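Local atomic coordinates of putative iron-uptake ABC transport system,periplasmic iron-binding protein (Campylobacter jejuni, PDB entry 3E13), a protein that binds a ferric ion and, as a putative periplasmic component of an ABC transport system, probably delivers it for iron uptake. Residues R10-N13 with A14-E17; I262-I265 with L266-S269; T198-I201 with G202-K205; K251-M254 with E255-S259; I18-K21 with F22-K25. All coordinates share one frame; numbering follows the deposited sequence.

Interaction 1: residues R10-N13 with A14-E17; sequences RHYN and ADFE. With FE (Fe (III) ion), chain B.
OD1 of D15 is gripped by NE of R10 at 2.7 Å, and it has a possible second partner in a water that accepts from Y12 N, lies 3.0 Å from D15 OD1 and can donate to it. The second carboxylate oxygen completes the pair, NH2 of R10 lying 2.9 Å from D15 OD2. This is a side-on, two-nitrogen salt bridge, one nitrogen to each oxygen. Both oxygens use their syn lone pairs, the N-H...O angles are 160° and 163°, and the guanidinium and carboxylate planes are only 18° apart. A bend at chi3 of R10 turns NE and NH2 together toward the carboxylate. NH2 has a second anionic partner in E272, and NH1 bonds S236, so the guanidinium is held on several sides.

One face of that guanidinium is covered by Y12, whose CD1 sits 3.3 Å above the plane, toward the rim. The segment 10-13 is the loop between strand 3-8 and helix 14-26, the first beta-alpha connection of this periplasmic binding-protein fold, and it supplies two ligands to the ferric ion: H11 NE2 at 2.2 Å and Y12 OH at 1.9 Å. The phenolic oxygen also accepts from R102, a positive partner that would be expected to favour the phenolate.

At the start of the helix, the N-H of D15 bonds Y12 O and that of F16 bonds N13 O at 3.1 Å. The F16 ring lies obliquely beside N13, its CE1 3.8 Å from N13 OD1.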
loop_
_atom_site.group_PDB
_atom_site.type_symbol
_atom_site.label_atom_id
_atom_site.label_comp_id
_atom_site.label_asym_id
_atom_site.label_seq_id
_atom_site.Cartn_x
_atom_site.Cartn_y
_atom_site.Cartn_z
ATOM N N ARG A 10 -7.712 3.134 -3.664
ATOM C CA ARG A 10 -7.979 1.962 -2.835
ATOM C C ARG A 10 -8.879 0.993 -3.636
ATOM O O ARG A 10 -9.387 1.342 -4.725
ATOM C CB ARG A 10 -8.571 2.360 -1.483
ATOM C CG ARG A 10 -7.518 2.892 -0.547
ATOM C CD ARG A 10 -8.055 3.356 0.791
ATOM N NE ARG A 10 -8.745 2.321 1.552
ATOM C CZ ARG A 10 -8.145 1.508 2.488
ATOM N NH1 ARG A 10 -6.843 1.591 2.769
ATOM N NH2 ARG A 10 -8.908 0.632 3.154
ATOM N N HIS A 11 -9.023 -0.234 -3.171
ATOM C CA HIS A 11 -9.667 -1.273 -3.954
ATOM C C HIS A 11 -10.221 -2.358 -3.029
ATOM O O HIS A 11 -9.942 -3.560 -3.207
ATOM C CB HIS A 11 -8.637 -1.823 -4.969
ATOM C CG HIS A 11 -7.240 -1.899 -4.413
ATOM N ND1 HIS A 11 -6.321 -0.881 -4.563
ATOM C CD2 HIS A 11 -6.622 -2.857 -3.668
ATOM C CE1 HIS A 11 -5.198 -1.216 -3.925
ATOM N NE2 HIS A 11 -5.353 -2.422 -3.395
ATOM N N TYR A 12 -11.005 -1.897 -2.048
ATOM C CA TYR A 12 -11.454 -2.731 -0.939
ATOM C C TYR A 12 -12.936 -2.594 -0.670
ATOM O O TYR A 12 -13.488 -1.487 -0.653
ATOM C CB TYR A 12 -10.702 -2.351 0.333
ATOM C CG TYR A 12 -9.204 -2.297 0.144
ATOM C CD1 TYR A 12 -8.517 -1.080 0.229
ATOM C CD2 TYR A 12 -8.485 -3.406 -0.229
ATOM C CE1 TYR A 12 -7.168 -0.985 0.031
ATOM C CE2 TYR A 12 -7.137 -3.317 -0.440
ATOM C CZ TYR A 12 -6.462 -2.141 -0.302
ATOM O OH TYR A 12 -5.104 -2.152 -0.548
ATOM N N ASN A 13 -13.571 -3.732 -0.437
ATOM C CA ASN A 13 -14.969 -3.751 -0.046
ATOM C C ASN A 13 -15.229 -3.067 1.268
ATOM O O ASN A 13 -16.267 -2.458 1.466
ATOM C CB ASN A 13 -15.441 -5.186 0.033
ATOM C CG ASN A 13 -16.145 -5.593 -1.175
ATOM O OD1 ASN A 13 -15.791 -5.162 -2.292
ATOM N ND2 ASN A 13 -17.203 -6.366 -0.998
ATOM N N ALA A 14 -14.270 -3.120 2.190
ATOM C CA ALA A 14 -14.435 -2.469 3.481
ATOM C C ALA A 14 -14.693 -0.982 3.396
ATOM O O ALA A 14 -15.377 -0.386 4.228
ATOM C CB ALA A 14 -13.214 -2.725 4.394
ATOM N N ASP A 15 -14.177 -0.340 2.360
ATOM C CA ASP A 15 -14.350 1.086 2.204
ATOM C C ASP A 15 -15.812 1.482 2.012
ATOM O O ASP A 15 -16.196 2.591 2.417
ATOM C CB ASP A 15 -13.534 1.552 1.012
ATOM C CG ASP A 15 -12.067 1.475 1.291
ATOM O OD1 ASP A 15 -11.260 2.032 0.506
ATOM O OD2 ASP A 15 -11.656 0.982 2.349
ATOM N N PHE A 16 -16.576 0.615 1.364
ATOM C CA PHE A 16 -18.007 0.906 1.122
ATOM C C PHE A 16 -18.751 1.082 2.428
ATOM O O PHE A 16 -19.566 2.025 2.565
ATOM C CB PHE A 16 -18.671 -0.163 0.301
ATOM C CG PHE A 16 -18.124 -0.305 -1.104
ATOM C CD1 PHE A 16 -17.907 -1.582 -1.641
ATOM C CD2 PHE A 16 -17.880 0.798 -1.897
ATOM C CE1 PHE A 16 -17.414 -1.741 -2.938
ATOM C CE2 PHE A 16 -17.369 0.649 -3.209
ATOM C CZ PHE A 16 -17.155 -0.625 -3.720
ATOM N N GLU A 17 -18.450 0.220 3.400
ATOM C CA GLU A 17 -19.042 0.312 4.732
ATOM C C GLU A 17 -18.660 1.651 5.382
ATOM O O GLU A 17 -19.496 2.322 6.044
ATOM C CB GLU A 17 -18.619 -0.854 5.655
ATOM C CG GLU A 17 -19.002 -0.611 7.131
ATOM C CD GLU A 17 -18.698 -1.720 8.164
ATOM O OE1 GLU A 17 -17.782 -2.528 7.977
ATOM O OE2 GLU A 17 -19.398 -1.747 9.210
HETATM FE FE FE B . -3.974 -3.092 -1.820
HETATM O O HOH W 1 -12.077 0.833 -2.115
HETATM O O HOH W 2 -18.191 -2.820 3.065
#

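Interaction 2: residues I262-I265 with L266-S269; sequences IQKI and LTDS
K264 and D268, one helical turn apart, form the closest side-chain pair, with NZ 2.7 Å from OD1. The ammonium meets the syn side of that oxygen, 16° out of the carboxylate plane. With CG of K264 trans to its own backbone N (chi1 -168°) and the chain bent at chi2, the lysine runs forward along the helix surface to D268. Its CE consequently lies 3.3 Å from both carboxylate oxygens. The backbone supports the pair directly: D268 N donates to K264 O at 2.8 Å.

Flanking i to i+4 bonds, L266 N to I262 O and S269 N to I265 O, fix the neighbouring turns. L266 CD1 touches I262 CG2 at 4.2 Å and the Q263 amide at NE2, 3.7 Å away, while I265 CG2 meets S269 CB at 3.9 Å.

Further out, helix 260-268 packs I262, I265 and L266 on I18 of helix 14-26, and bonds through Q263 and T267 to the region of strand 273-274. The Q263 amide is anchored by M257 O and I99 O through NE2 and by the backbone of I275 and R276 through OE1. T267 OG1 bonds E272 O, and K264 NZ has another acceptor in E280 O. The lysine charge is shared between a carboxylate and a carbonyl, which probably keeps its ammonium fixed in place, whereas the side chains of I262 and L266 meet by aliphatic contact alone.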
loop_
_atom_site.group_PDB
_atom_site.type_symbol
_atom_site.label_atom_id
_atom_site.label_comp_id
_atom_site.label_asym_id
_atom_site.label_seq_id
_atom_site.Cartn_x
_atom_site.Cartn_y
_atom_site.Cartn_z
ATOM N N ILE A 262 -13.570 3.902 12.746
ATOM C CA ILE A 262 -13.147 3.645 11.390
ATOM C C ILE A 262 -11.758 2.989 11.383
ATOM O O ILE A 262 -11.503 2.074 10.588
ATOM C CB ILE A 262 -13.188 4.936 10.583
ATOM C CG1 ILE A 262 -14.607 5.492 10.573
ATOM C CG2 ILE A 262 -12.686 4.716 9.179
ATOM C CD1 ILE A 262 -15.691 4.509 9.969
ATOM N N GLN A 263 -10.878 3.428 12.281
ATOM C CA GLN A 263 -9.584 2.788 12.407
ATOM C C GLN A 263 -9.740 1.340 12.835
ATOM O O GLN A 263 -9.015 0.461 12.381
ATOM C CB GLN A 263 -8.690 3.575 13.353
ATOM C CG GLN A 263 -8.305 4.922 12.774
ATOM C CD GLN A 263 -7.095 4.818 11.908
ATOM O OE1 GLN A 263 -6.054 4.355 12.353
ATOM N NE2 GLN A 263 -7.242 5.180 10.648
ATOM N N LYS A 264 -10.723 1.075 13.707
ATOM C CA LYS A 264 -11.016 -0.305 14.084
ATOM C C LYS A 264 -11.530 -1.148 12.882
ATOM O O LYS A 264 -11.116 -2.292 12.709
ATOM C CB LYS A 264 -11.978 -0.367 15.279
ATOM C CG LYS A 264 -12.050 -1.819 15.872
ATOM C CD LYS A 264 -10.681 -2.481 16.099
ATOM C CE LYS A 264 -10.699 -3.575 17.173
ATOM N NZ LYS A 264 -9.679 -4.591 16.929
ATOM N N ILE A 265 -12.385 -0.595 12.045
ATOM C CA ILE A 265 -12.847 -1.320 10.863
ATOM C C ILE A 265 -11.677 -1.614 9.925
ATOM O O ILE A 265 -11.584 -2.679 9.323
ATOM C CB ILE A 265 -13.933 -0.524 10.144
ATOM C CG1 ILE A 265 -15.213 -0.495 11.009
ATOM C CG2 ILE A 265 -14.159 -1.052 8.697
ATOM C CD1 ILE A 265 -16.269 0.351 10.399
ATOM N N LEU A 266 -10.782 -0.656 9.781
ATOM C CA LEU A 266 -9.648 -0.846 8.873
ATOM C C LEU A 266 -8.785 -2.031 9.289
ATOM O O LEU A 266 -8.274 -2.734 8.423
ATOM C CB LEU A 266 -8.851 0.430 8.770
ATOM C CG LEU A 266 -9.530 1.560 7.945
ATOM C CD1 LEU A 266 -8.946 2.915 8.270
ATOM C CD2 LEU A 266 -9.454 1.278 6.484
ATOM N N THR A 267 -8.633 -2.282 10.600
ATOM C CA THR A 267 -7.898 -3.477 11.004
ATOM C C THR A 267 -8.786 -4.735 11.100
ATOM O O THR A 267 -8.357 -5.831 10.725
ATOM C CB THR A 267 -7.066 -3.194 12.275
ATOM O OG1 THR A 267 -6.174 -4.278 12.529
ATOM C CG2 THR A 267 -7.909 -3.068 13.541
ATOM N N ASP A 268 -10.029 -4.574 11.544
ATOM C CA ASP A 268 -10.918 -5.710 11.719
ATOM C C ASP A 268 -11.475 -6.295 10.412
ATOM O O ASP A 268 -11.679 -7.528 10.317
ATOM C CB ASP A 268 -12.066 -5.377 12.636
ATOM C CG ASP A 268 -11.669 -5.370 14.099
ATOM O OD1 ASP A 268 -10.457 -5.454 14.515
ATOM O OD2 ASP A 268 -12.577 -5.207 14.936
ATOM N N SER A 269 -11.772 -5.413 9.471
ATOM C CA SER A 269 -12.404 -5.778 8.226
ATOM C C SER A 269 -11.464 -5.746 7.012
ATOM O O SER A 269 -11.732 -6.453 6.051
ATOM C CB SER A 269 -13.637 -4.898 7.965
ATOM O OG SER A 269 -14.627 -5.181 8.974
#

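Interaction 3: residues T198-I201 with G202-K205; sequences TYYI and GLLK. With FE (Fe (III) ion), chain B.
Y199 holds its CG between the backbone N and the carbonyl carbon (chi1 58°), whereas Y200 has CG trans to its carbonyl carbon (chi1 -69°). These different first torsions let two consecutive residues of one helix send their phenolic oxygens to the same ferric ion, Y199 OH at 2.1 Å and Y200 OH at 2.0 Å. The rings come together on the way: Y199 CE1 stands 3.2 Å above the plane of the Y200 ring, over its centre. The ion lies in the plane of the Y199 ring, at its edge.

L203 supports both rings with a single methyl. Its CD1 is 4.1 Å from Y199 CD1, near the plane and at the edge of that ring, and equally 4.1 Å from Y200 CD1, where the approach is oblique. The leucine runs alongside Y199 and points the same way. The backbone bond from L203 N to Y199 O, 2.9 Å and 158°, holds the leucine one turn on from Y199. The next bonds, L204 N to Y200 O and K205 N to I201 O, continue the alpha-helical pattern. Beyond them, K205 CD runs beside I201 CG2 at 3.9 Å, and its ammonium ends on N217.

Outside the helix, N197 donates to Y199 OH and so takes part in orienting this ligand, while Y200 packs against D179 and R180 of helix 179-188. H11, Y12 and Y143 complete the ligand set. The adjacent tyrosine pair at the start of helix 198-205 is a familiar element of the tyrosine-rich iron sites of periplasmic ferric-binding proteins.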
loop_
_atom_site.group_PDB
_atom_site.type_symbol
_atom_site.label_atom_id
_atom_site.label_comp_id
_atom_site.label_asym_id
_atom_site.label_seq_id
_atom_site.Cartn_x
_atom_site.Cartn_y
_atom_site.Cartn_z
ATOM N N THR A 198 0.779 -7.526 3.650
ATOM C CA THR A 198 0.289 -8.332 4.731
ATOM C C THR A 198 -1.227 -8.450 4.800
ATOM O O THR A 198 -1.773 -9.538 5.079
ATOM C CB THR A 198 0.756 -7.751 6.077
ATOM O OG1 THR A 198 0.613 -6.306 6.083
ATOM C CG2 THR A 198 2.220 -8.030 6.380
ATOM N N TYR A 199 -1.923 -7.331 4.591
ATOM C CA TYR A 199 -3.379 -7.315 4.757
ATOM C C TYR A 199 -4.081 -8.278 3.817
ATOM O O TYR A 199 -5.122 -8.796 4.122
ATOM C CB TYR A 199 -3.967 -5.894 4.673
ATOM C CG TYR A 199 -3.659 -5.205 3.402
ATOM C CD1 TYR A 199 -4.490 -5.353 2.310
ATOM C CD2 TYR A 199 -2.496 -4.455 3.267
ATOM C CE1 TYR A 199 -4.170 -4.793 1.120
ATOM C CE2 TYR A 199 -2.169 -3.875 2.062
ATOM C CZ TYR A 199 -3.011 -4.026 1.005
ATOM O OH TYR A 199 -2.692 -3.477 -0.234
ATOM N N TYR A 200 -3.489 -8.533 2.643
ATOM C CA TYR A 200 -4.125 -9.501 1.738
ATOM C C TYR A 200 -4.199 -10.889 2.352
ATOM O O TYR A 200 -5.146 -11.627 2.062
ATOM C CB TYR A 200 -3.409 -9.608 0.369
ATOM C CG TYR A 200 -3.587 -8.335 -0.451
ATOM C CD1 TYR A 200 -4.831 -7.958 -0.893
ATOM C CD2 TYR A 200 -2.488 -7.532 -0.803
ATOM C CE1 TYR A 200 -5.006 -6.789 -1.646
ATOM C CE2 TYR A 200 -2.652 -6.373 -1.496
ATOM C CZ TYR A 200 -3.891 -5.997 -1.927
ATOM O OH TYR A 200 -4.097 -4.870 -2.640
ATOM N N ILE A 201 -3.216 -11.271 3.185
ATOM C CA ILE A 201 -3.264 -12.585 3.835
ATOM C C ILE A 201 -4.478 -12.640 4.761
ATOM O O ILE A 201 -5.199 -13.632 4.791
ATOM C CB ILE A 201 -1.943 -12.908 4.614
ATOM C CG1 ILE A 201 -0.788 -12.931 3.623
ATOM C CG2 ILE A 201 -2.081 -14.199 5.422
ATOM C CD1 ILE A 201 0.558 -13.050 4.249
ATOM N N GLY A 202 -4.739 -11.553 5.487
ATOM C CA GLY A 202 -5.949 -11.467 6.260
ATOM C C GLY A 202 -7.239 -11.462 5.504
ATOM O O GLY A 202 -8.201 -12.102 5.913
ATOM N N LEU A 203 -7.276 -10.728 4.391
ATOM C CA LEU A 203 -8.473 -10.660 3.586
ATOM C C LEU A 203 -8.794 -12.058 3.064
ATOM O O LEU A 203 -9.949 -12.478 3.054
ATOM C CB LEU A 203 -8.295 -9.701 2.401
ATOM C CG LEU A 203 -8.464 -8.230 2.740
ATOM C CD1 LEU A 203 -8.025 -7.338 1.588
ATOM C CD2 LEU A 203 -9.847 -7.920 3.143
ATOM N N LEU A 204 -7.777 -12.753 2.596
ATOM C CA LEU A 204 -7.968 -14.085 2.045
ATOM C C LEU A 204 -8.461 -15.053 3.105
ATOM O O LEU A 204 -9.408 -15.797 2.901
ATOM C CB LEU A 204 -6.692 -14.581 1.351
ATOM C CG LEU A 204 -6.260 -13.865 0.067
ATOM C CD1 LEU A 204 -4.823 -14.206 -0.272
ATOM C CD2 LEU A 204 -7.200 -14.227 -1.073
ATOM N N LYS A 205 -7.750 -15.116 4.244
ATOM C CA LYS A 205 -8.139 -16.028 5.316
ATOM C C LYS A 205 -9.539 -15.858 5.867
ATOM O O LYS A 205 -10.110 -16.805 6.382
ATOM C CB LYS A 205 -7.126 -15.944 6.471
ATOM C CG LYS A 205 -5.783 -16.499 6.187
ATOM C CD LYS A 205 -4.800 -16.239 7.331
ATOM C CE LYS A 205 -5.055 -17.082 8.546
ATOM N NZ LYS A 205 -4.831 -18.535 8.259
HETATM FE FE FE B . -3.974 -3.092 -1.820
#

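Interaction 4: residues K251-M254 with E255-S259; sequences KKFM and EFMLS
F253 and M257 make the side-chain contact, a Met-aromatic pair one helical turn apart. The sulfur SD of M257 lies 4.3 Å from the centroid of the F253 ring and 39° off its normal, an oblique approach; the nearest ring atom is CZ, 3.7 Å from SD. With F253 CG trans to the backbone N (chi1 -172°), the ring extends along the helix toward the methionine, whose bends at chi2 and chi3 keep its sulfur beside it.

This is the C-terminal end of helix 247-257. Its apolar flank packs on helix 14-26, where F22 makes edge-to-face contacts with both F253 and F256, and on strand 233-241, where F253 and M254 touch I238.

The hydrogen bonds are mostly those of the helix: E255 N to K251 O at 3.0 Å and F256 N to K252 O at 2.9 Å. M257 N is shared, donating to F253 O at 3.0 Å and weakly to M254 O. Past the last turn, F256 O accepts from both S259 N and S259 OG, the hydroxyl at 2.7 Å in the carbonyl plane. S259 N-caps the following helix, 260-268.

K252 NZ forms a salt bridge with D248, and E255 OE2 a hydrogen bond with S78 OG.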
loop_
_atom_site.group_PDB
_atom_site.type_symbol
_atom_site.label_atom_id
_atom_site.label_comp_id
_atom_site.label_asym_id
_atom_site.label_seq_id
_atom_site.Cartn_x
_atom_site.Cartn_y
_atom_site.Cartn_z
ATOM N N LYS A 251 -12.555 17.876 4.826
ATOM C CA LYS A 251 -11.837 17.889 6.091
ATOM C C LYS A 251 -12.540 16.978 7.076
ATOM O O LYS A 251 -11.874 16.218 7.808
ATOM C CB LYS A 251 -11.641 19.324 6.606
ATOM C CG LYS A 251 -10.774 20.152 5.700
ATOM C CD LYS A 251 -10.590 21.575 6.133
ATOM C CE LYS A 251 -10.016 22.405 5.001
ATOM N NZ LYS A 251 -10.018 23.899 5.397
ATOM N N LYS A 252 -13.873 17.000 7.079
ATOM C CA LYS A 252 -14.666 16.128 7.942
ATOM C C LYS A 252 -14.401 14.660 7.619
ATOM O O LYS A 252 -14.241 13.816 8.524
ATOM C CB LYS A 252 -16.156 16.447 7.789
ATOM C CG LYS A 252 -16.607 17.653 8.585
ATOM C CD LYS A 252 -18.146 17.833 8.436
ATOM C CE LYS A 252 -18.681 18.853 9.442
ATOM N NZ LYS A 252 -17.730 20.069 9.502
ATOM N N PHE A 253 -14.325 14.367 6.337
ATOM C CA PHE A 253 -14.070 13.011 5.893
ATOM C C PHE A 253 -12.675 12.538 6.302
ATOM O O PHE A 253 -12.520 11.387 6.735
ATOM C CB PHE A 253 -14.273 12.839 4.353
ATOM C CG PHE A 253 -14.210 11.440 3.935
ATOM C CD1 PHE A 253 -15.306 10.606 4.044
ATOM C CD2 PHE A 253 -13.018 10.903 3.474
ATOM C CE1 PHE A 253 -15.219 9.245 3.702
ATOM C CE2 PHE A 253 -12.931 9.567 3.122
ATOM C CZ PHE A 253 -14.027 8.753 3.242
ATOM N N MET A 254 -11.669 13.401 6.129
ATOM C CA MET A 254 -10.289 13.076 6.468
ATOM C C MET A 254 -10.229 12.746 7.993
ATOM O O MET A 254 -9.656 11.717 8.380
ATOM C CB MET A 254 -9.392 14.247 6.076
ATOM C CG MET A 254 -9.240 14.381 4.573
ATOM S SD MET A 254 -8.505 15.919 4.078
ATOM C CE MET A 254 -6.796 15.614 4.437
ATOM N N GLU A 255 -10.878 13.583 8.807
ATOM C CA GLU A 255 -10.904 13.344 10.252
ATOM C C GLU A 255 -11.653 12.066 10.590
ATOM O O GLU A 255 -11.215 11.302 11.466
ATOM C CB GLU A 255 -11.473 14.560 10.990
ATOM C CG GLU A 255 -10.558 15.769 10.895
ATOM C CD GLU A 255 -11.084 17.018 11.553
ATOM O OE1 GLU A 255 -12.274 17.038 12.047
ATOM O OE2 GLU A 255 -10.297 17.981 11.661
ATOM N N PHE A 256 -12.748 11.814 9.899
ATOM C CA PHE A 256 -13.545 10.621 10.116
ATOM C C PHE A 256 -12.699 9.349 9.867
ATOM O O PHE A 256 -12.828 8.348 10.577
ATOM C CB PHE A 256 -14.756 10.688 9.182
ATOM C CG PHE A 256 -15.742 9.574 9.355
ATOM C CD1 PHE A 256 -16.570 9.528 10.470
ATOM C CD2 PHE A 256 -15.860 8.573 8.398
ATOM C CE1 PHE A 256 -17.528 8.509 10.620
ATOM C CE2 PHE A 256 -16.821 7.535 8.568
ATOM C CZ PHE A 256 -17.623 7.525 9.691
ATOM N N MET A 257 -11.804 9.390 8.888
ATOM C CA MET A 257 -10.956 8.232 8.595
ATOM C C MET A 257 -9.998 7.904 9.746
ATOM O O MET A 257 -9.567 6.759 9.852
ATOM C CB MET A 257 -10.145 8.449 7.336
ATOM C CG MET A 257 -10.949 8.453 6.014
ATOM S SD MET A 257 -12.024 7.073 5.802
ATOM C CE MET A 257 -10.848 5.772 5.826
ATOM N N LEU A 258 -9.703 8.862 10.612
ATOM C CA LEU A 258 -8.850 8.619 11.794
ATOM C C LEU A 258 -9.655 8.432 13.058
ATOM O O LEU A 258 -9.074 8.383 14.146
ATOM C CB LEU A 258 -7.784 9.733 11.944
ATOM C CG LEU A 258 -6.447 9.534 11.247
ATOM C CD1 LEU A 258 -5.655 8.398 11.860
ATOM C CD2 LEU A 258 -6.661 9.358 9.750
ATOM N N SER A 259 -10.980 8.370 12.946
ATOM C CA SER A 259 -11.824 8.174 14.145
ATOM C C SER A 259 -11.681 6.754 14.679
ATOM O O SER A 259 -11.293 5.856 13.973
ATOM C CB SER A 259 -13.276 8.490 13.819
ATOM O OG SER A 259 -13.863 7.589 12.920
#

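Interaction 5: residues I18-K21 with F22-K25; sequences IIKK and FEEK
E24 N donates to K20 O at 2.8 Å, the shortest of four successive i to i+4 bonds; F22 N to I18 O, E23 N to I19 O and K25 N to K21 O each measure 3.0 Å. Their N-H...O angles, 151° to 161°, show a regular alpha-helix.

E24 is extended beyond CG and leans over K20, its CG 3.0 Å from K20 O, and its OE2 comes 4.1 Å from K21 CG. The charged ends stay apart: K21 NZ is 5.1 Å from E24 OE2. E23 OE1 accepts from the backbone N-H of V30.

E23 also brings its carboxylate carbon CD to 4.2 Å from I19 CG2, the two side chains crossing at a slant. F22 has CG trans to its backbone N (chi1 -178°), which carries its ring away from I18-K21 to meet F253 and F256 edge-to-face. I18 packs on helix 260-268 and I19 on strand 29-34.

Helix 14-26 is the connecting helix of a beta-alpha-beta unit between strands 3-8 and 29-34. Backbone bonds thus hold these turns together; K20 and K21 could attract E24 only weakly through space, the firm charge pairing of K21 and E23 being with E261 and K29.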
loop_
_atom_site.group_PDB
_atom_site.type_symbol
_atom_site.label_atom_id
_atom_site.label_comp_id
_atom_site.label_asym_id
_atom_site.label_seq_id
_atom_site.Cartn_x
_atom_site.Cartn_y
_atom_site.Cartn_z
ATOM N N ILE A 18 -17.375 2.009 5.270
ATOM C CA ILE A 18 -16.876 3.239 5.887
ATOM C C ILE A 18 -17.593 4.446 5.317
ATOM O O ILE A 18 -17.987 5.341 6.036
ATOM C CB ILE A 18 -15.310 3.333 5.719
ATOM C CG1 ILE A 18 -14.663 2.193 6.529
ATOM C CG2 ILE A 18 -14.818 4.722 6.004
ATOM C CD1 ILE A 18 -13.193 2.045 6.335
ATOM N N ILE A 19 -17.799 4.446 4.009
ATOM C CA ILE A 19 -18.398 5.564 3.355
ATOM C C ILE A 19 -19.867 5.678 3.782
ATOM O O ILE A 19 -20.337 6.767 4.058
ATOM C CB ILE A 19 -18.205 5.451 1.822
ATOM C CG1 ILE A 19 -16.726 5.801 1.462
ATOM C CG2 ILE A 19 -19.211 6.342 1.105
ATOM C CD1 ILE A 19 -16.306 5.296 0.108
ATOM N N LYS A 20 -20.560 4.557 3.881
ATOM C CA LYS A 20 -21.956 4.540 4.336
ATOM C C LYS A 20 -22.063 5.097 5.720
ATOM O O LYS A 20 -22.945 5.934 6.011
ATOM C CB LYS A 20 -22.492 3.111 4.331
ATOM C CG LYS A 20 -22.972 2.624 3.000
ATOM C CD LYS A 20 -23.923 1.420 3.209
ATOM C CE LYS A 20 -23.538 0.232 2.338
ATOM N NZ LYS A 20 -24.643 -0.763 2.321
ATOM N N LYS A 21 -21.119 4.726 6.570
ATOM C CA LYS A 21 -21.113 5.283 7.909
ATOM C C LYS A 21 -20.909 6.789 7.913
ATOM O O LYS A 21 -21.535 7.465 8.717
ATOM C CB LYS A 21 -20.105 4.580 8.774
ATOM C CG LYS A 21 -20.541 3.179 9.111
ATOM C CD LYS A 21 -19.467 2.455 9.834
ATOM C CE LYS A 21 -19.738 2.401 11.264
ATOM N NZ LYS A 21 -21.031 1.654 11.630
ATOM N N PHE A 22 -20.073 7.326 7.017
ATOM C CA PHE A 22 -19.906 8.774 6.936
ATOM C C PHE A 22 -21.212 9.465 6.508
ATOM O O PHE A 22 -21.595 10.532 7.049
ATOM C CB PHE A 22 -18.765 9.096 5.946
ATOM C CG PHE A 22 -18.464 10.555 5.805
ATOM C CD1 PHE A 22 -17.779 11.226 6.795
ATOM C CD2 PHE A 22 -18.921 11.269 4.697
ATOM C CE1 PHE A 22 -17.527 12.565 6.706
ATOM C CE2 PHE A 22 -18.662 12.610 4.580
ATOM C CZ PHE A 22 -17.970 13.253 5.551
ATOM N N GLU A 23 -21.856 8.877 5.513
ATOM C CA GLU A 23 -23.099 9.417 4.950
ATOM C C GLU A 23 -24.157 9.423 6.024
ATOM O O GLU A 23 -24.854 10.447 6.215
ATOM C CB GLU A 23 -23.552 8.602 3.771
ATOM C CG GLU A 23 -22.675 8.768 2.539
ATOM C CD GLU A 23 -23.074 7.922 1.348
ATOM O OE1 GLU A 23 -22.895 8.399 0.211
ATOM O OE2 GLU A 23 -23.506 6.755 1.516
ATOM N N GLU A 24 -24.228 8.327 6.774
ATOM C CA GLU A 24 -25.200 8.223 7.855
ATOM C C GLU A 24 -24.941 9.245 8.948
ATOM O O GLU A 24 -25.899 9.847 9.449
ATOM C CB GLU A 24 -25.220 6.830 8.451
ATOM C CG GLU A 24 -25.612 5.766 7.453
ATOM C CD GLU A 24 -25.299 4.334 7.928
ATOM O OE1 GLU A 24 -25.833 3.417 7.272
ATOM O OE2 GLU A 24 -24.525 4.111 8.909
ATOM N N LYS A 25 -23.683 9.442 9.311
ATOM C CA LYS A 25 -23.287 10.369 10.378
ATOM C C LYS A 25 -23.549 11.836 10.005
ATOM O O LYS A 25 -24.112 12.599 10.803
ATOM C CB LYS A 25 -21.815 10.164 10.797
ATOM C CG LYS A 25 -21.306 11.127 11.884
ATOM C CD LYS A 25 -19.814 11.012 12.185
ATOM C CE LYS A 25 -19.420 11.828 13.469
ATOM N NZ LYS A 25 -17.915 12.093 13.638
#

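How the interactions relate
Interactions 1 and 3 share the ferric ion, approaching it from separate parts of the chain: a loop histidine and tyrosine in one, two helical tyrosines in the other. Interaction 3 is the most buried. Interactions 1 and 5 divide helix 14-26, its start lying near the metal and its later turns farther out, where exposed lysines and glutamates dominate. Interactions 2 and 4 sit on consecutive helices, 260-268 and 247-257, and both pack against helix 14-26, through aliphatic contacts to I18 in one case and chiefly aromatic ones to F22 in the other. Salt bridges join the segments in interactions 1 and 2, whereas interaction 4 relies on sulfur and ring packing, and interaction 5 on its backbone.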